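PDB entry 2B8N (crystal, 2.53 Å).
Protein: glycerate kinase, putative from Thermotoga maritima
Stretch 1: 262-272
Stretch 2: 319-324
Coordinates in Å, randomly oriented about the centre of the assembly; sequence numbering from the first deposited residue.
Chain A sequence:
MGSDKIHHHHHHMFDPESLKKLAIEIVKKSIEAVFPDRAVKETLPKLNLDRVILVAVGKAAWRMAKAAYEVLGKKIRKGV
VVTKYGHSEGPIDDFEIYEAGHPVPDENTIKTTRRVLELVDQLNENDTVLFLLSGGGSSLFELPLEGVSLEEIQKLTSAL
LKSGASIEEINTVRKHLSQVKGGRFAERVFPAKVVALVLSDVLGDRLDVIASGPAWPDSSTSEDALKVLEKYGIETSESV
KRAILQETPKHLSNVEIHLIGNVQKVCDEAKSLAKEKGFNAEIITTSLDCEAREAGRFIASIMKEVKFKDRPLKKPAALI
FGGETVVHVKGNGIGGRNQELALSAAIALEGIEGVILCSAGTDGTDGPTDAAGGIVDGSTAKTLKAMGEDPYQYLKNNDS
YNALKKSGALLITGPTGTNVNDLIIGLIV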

# COMPACT_ATOMS: atom_id res chain seq x y z
N ASN A 262 4.43 -6.90 -1.07
CA ASN A 262 3.87 -6.10 -2.17
C ASN A 262 2.80 -6.92 -2.85
O ASN A 262 2.59 -8.07 -2.50
CB ASN A 262 4.97 -5.75 -3.17
CG ASN A 262 5.59 -6.97 -3.78
OD1 ASN A 262 5.09 -8.10 -3.61
ND2 ASN A 262 6.68 -6.78 -4.51
N VAL A 263 2.14 -6.38 -3.85
CA VAL A 263 1.03 -7.12 -4.48
C VAL A 263 1.49 -8.41 -5.22
O VAL A 263 0.73 -9.40 -5.35
CB VAL A 263 0.19 -6.18 -5.39
CG1 VAL A 263 0.91 -5.91 -6.70
CG2 VAL A 263 -1.20 -6.74 -5.62
N GLN A 264 2.74 -8.45 -5.66
CA GLN A 264 3.27 -9.65 -6.31
C GLN A 264 3.32 -10.83 -5.34
O GLN A 264 2.91 -11.95 -5.71
CB GLN A 264 4.66 -9.42 -6.86
CG GLN A 264 4.76 -8.38 -7.95
CD GLN A 264 6.14 -8.39 -8.58
OE1 GLN A 264 6.82 -9.42 -8.59
NE2 GLN A 264 6.58 -7.23 -9.08
N LYS A 265 3.80 -10.60 -4.11
CA LYS A 265 3.92 -11.68 -3.12
C LYS A 265 2.55 -12.30 -2.87
O LYS A 265 2.43 -13.52 -2.73
CB LYS A 265 4.57 -11.19 -1.83
CG LYS A 265 4.90 -12.28 -0.80
N VAL A 266 1.52 -11.46 -2.87
CA VAL A 266 0.17 -11.87 -2.54
C VAL A 266 -0.43 -12.64 -3.68
O VAL A 266 -1.16 -13.59 -3.46
CB VAL A 266 -0.68 -10.65 -2.18
CG1 VAL A 266 -2.12 -11.02 -1.97
CG2 VAL A 266 -0.16 -10.04 -0.91
N CYS A 267 -0.13 -12.24 -4.90
CA CYS A 267 -0.57 -13.00 -6.06
C CYS A 267 0.12 -14.35 -6.16
O CYS A 267 -0.52 -15.33 -6.56
CB CYS A 267 -0.30 -12.21 -7.31
SG CYS A 267 -1.54 -10.99 -7.50
N ASP A 268 1.41 -14.39 -5.83
CA ASP A 268 2.19 -15.63 -5.85
C ASP A 268 1.64 -16.63 -4.86
O ASP A 268 1.59 -17.81 -5.17
CB ASP A 268 3.69 -15.41 -5.54
CG ASP A 268 4.50 -15.02 -6.78
OD1 ASP A 268 3.97 -15.11 -7.90
OD2 ASP A 268 5.66 -14.61 -6.63
N GLU A 269 1.25 -16.16 -3.68
CA GLU A 269 0.73 -17.04 -2.64
C GLU A 269 -0.63 -17.58 -3.05
O GLU A 269 -0.92 -18.76 -2.84
CB GLU A 269 0.64 -16.33 -1.30
CG GLU A 269 0.32 -17.26 -0.12
CD GLU A 269 1.48 -18.15 0.26
OE1 GLU A 269 2.47 -18.19 -0.50
OE2 GLU A 269 1.41 -18.84 1.32
N ALA A 270 -1.47 -16.74 -3.64
CA ALA A 270 -2.77 -17.22 -4.10
C ALA A 270 -2.57 -18.26 -5.18
O ALA A 270 -3.24 -19.28 -5.17
CB ALA A 270 -3.61 -16.11 -4.60
N LYS A 271 -1.63 -18.02 -6.10
CA LYS A 271 -1.31 -19.01 -7.14
C LYS A 271 -0.93 -20.38 -6.58
O LYS A 271 -1.40 -21.42 -7.06
CB LYS A 271 -0.17 -18.56 -8.06
CG LYS A 271 0.24 -19.63 -9.08
CD LYS A 271 1.10 -19.04 -10.21
CE LYS A 271 1.67 -20.13 -11.11
NZ LYS A 271 2.68 -19.61 -12.05
N SER A 272 -0.07 -20.37 -5.57
CA SER A 272 0.38 -21.63 -5.02
C SER A 272 -0.70 -22.26 -4.11
O SER A 272 -0.79 -23.47 -4.07
CB SER A 272 1.72 -21.46 -4.31
OG SER A 272 1.51 -21.43 -2.93
N LEU A 319 -7.83 -17.91 -12.04
CA LEU A 319 -7.20 -16.75 -12.64
C LEU A 319 -6.90 -15.75 -11.54
O LEU A 319 -7.81 -15.39 -10.79
CB LEU A 319 -8.15 -16.11 -13.65
CG LEU A 319 -8.63 -16.96 -14.82
CD1 LEU A 319 -9.74 -16.23 -15.48
CD2 LEU A 319 -7.52 -17.21 -15.82
N ILE A 320 -5.66 -15.27 -11.45
CA ILE A 320 -5.26 -14.32 -10.38
C ILE A 320 -4.89 -12.92 -10.91
O ILE A 320 -4.08 -12.79 -11.85
CB ILE A 320 -4.09 -14.88 -9.49
CG1 ILE A 320 -4.53 -16.14 -8.72
CG2 ILE A 320 -3.56 -13.80 -8.49
CD1 ILE A 320 -3.93 -17.39 -9.24
N PHE A 321 -5.47 -11.89 -10.29
CA PHE A 321 -5.20 -10.49 -10.64
C PHE A 321 -4.85 -9.64 -9.41
O PHE A 321 -5.42 -9.79 -8.32
CB PHE A 321 -6.39 -9.87 -11.36
CG PHE A 321 -6.94 -10.71 -12.49
CD1 PHE A 321 -7.82 -11.74 -12.24
CD2 PHE A 321 -6.60 -10.45 -13.81
CE1 PHE A 321 -8.35 -12.50 -13.28
CE2 PHE A 321 -7.12 -11.23 -14.86
CZ PHE A 321 -7.99 -12.25 -14.59
N GLY A 322 -3.89 -8.74 -9.60
CA GLY A 322 -3.48 -7.80 -8.56
C GLY A 322 -3.26 -6.44 -9.17
O GLY A 322 -2.91 -6.32 -10.34
N GLY A 323 -3.47 -5.40 -8.37
CA GLY A 323 -3.19 -4.04 -8.79
C GLY A 323 -3.88 -3.01 -7.95
O GLY A 323 -4.15 -3.23 -6.77
N GLU A 324 -4.18 -1.87 -8.55
CA GLU A 324 -4.90 -0.80 -7.85
C GLU A 324 -5.81 -0.05 -8.85
O GLU A 324 -5.38 0.90 -9.52
CB GLU A 324 -3.88 0.13 -7.17
CG GLU A 324 -4.46 1.21 -6.30
CD GLU A 324 -3.43 2.27 -5.89
OE1 GLU A 324 -2.54 2.63 -6.70
OE2 GLU A 324 -3.52 2.76 -4.75

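The two stretches pack as a helix laid against a strand. The axes of helix 263-272 and strand 319-323 approach to 8.3 Å, and their N-to-C directions differ by 168°, so the elements run nearly antiparallel: I320 lies beside C267, A270 and K271, whereas G322 and G323 lie beside V263. No hydrogen bond crosses between them. The helix backbone is bonded within itself, for example C267 N to V263 O (3.0 Å) and K271 N to C267 O (2.9 Å), and the 261 Å² buried between the stretches comes from close packing.

L319, at the start of stretch 2, is buried but makes no contact with the helix; its side chain comes no nearer than 9.9 Å. I320 contributes most, with 86 Å² covered. Its CA-to-CB bond points toward the helix, and chi1 of -65° (m) accompanies a chi2 of 108°, which lies between wells. I320 CG2 lies 3.6 Å from C267 SG, I320 CG1 4.2 Å from A270 CB, and I320 CD1 3.7 Å from K271 CA. A branched aliphatic side chain thus touches three helix residues at once. A270, whose CB points toward the strand, presents only a methyl to I320, while K271 offers the base of its side chain, K271 CB being 4.1 Å from I320 CD1; its extended all-t chain leads away, and NZ is hydrogen-bonded elsewhere in the structure.

The alternation of the strand turns F321 away; its side chain comes no nearer than 6.3 Å, from F321 CB to C267 SG, and the ring lies beyond. Its backbone still counts, since F321 C is 4.1 Å from C267 SG.

G322 faces the helix where the backbones come nearest, G322 CA being 6.1 Å from V263 CA. V263 CG2 lies 3.9 Å from G322 CA, and C267 SG lies 3.9 Å from G322 N. Both helix residues direct CA-to-CB toward the strand, one turn apart. An ideal CB on G322 would fall 2.8 Å from C267 SG and 2.9 Å from V263 CG2, a clash with each, so the absence of a side chain permits this approach.

G323 suits its place for a different reason. A CB would point away from the helix and meet nothing there, but at phi/psi of 162/-151° it would be jammed against the preceding carbonyl O. G323 N still packs 3.8 Å from V263 CG2.

With E324 the contact ends: its side chain stays 7.5 Å or more from the helix, and its end leads away.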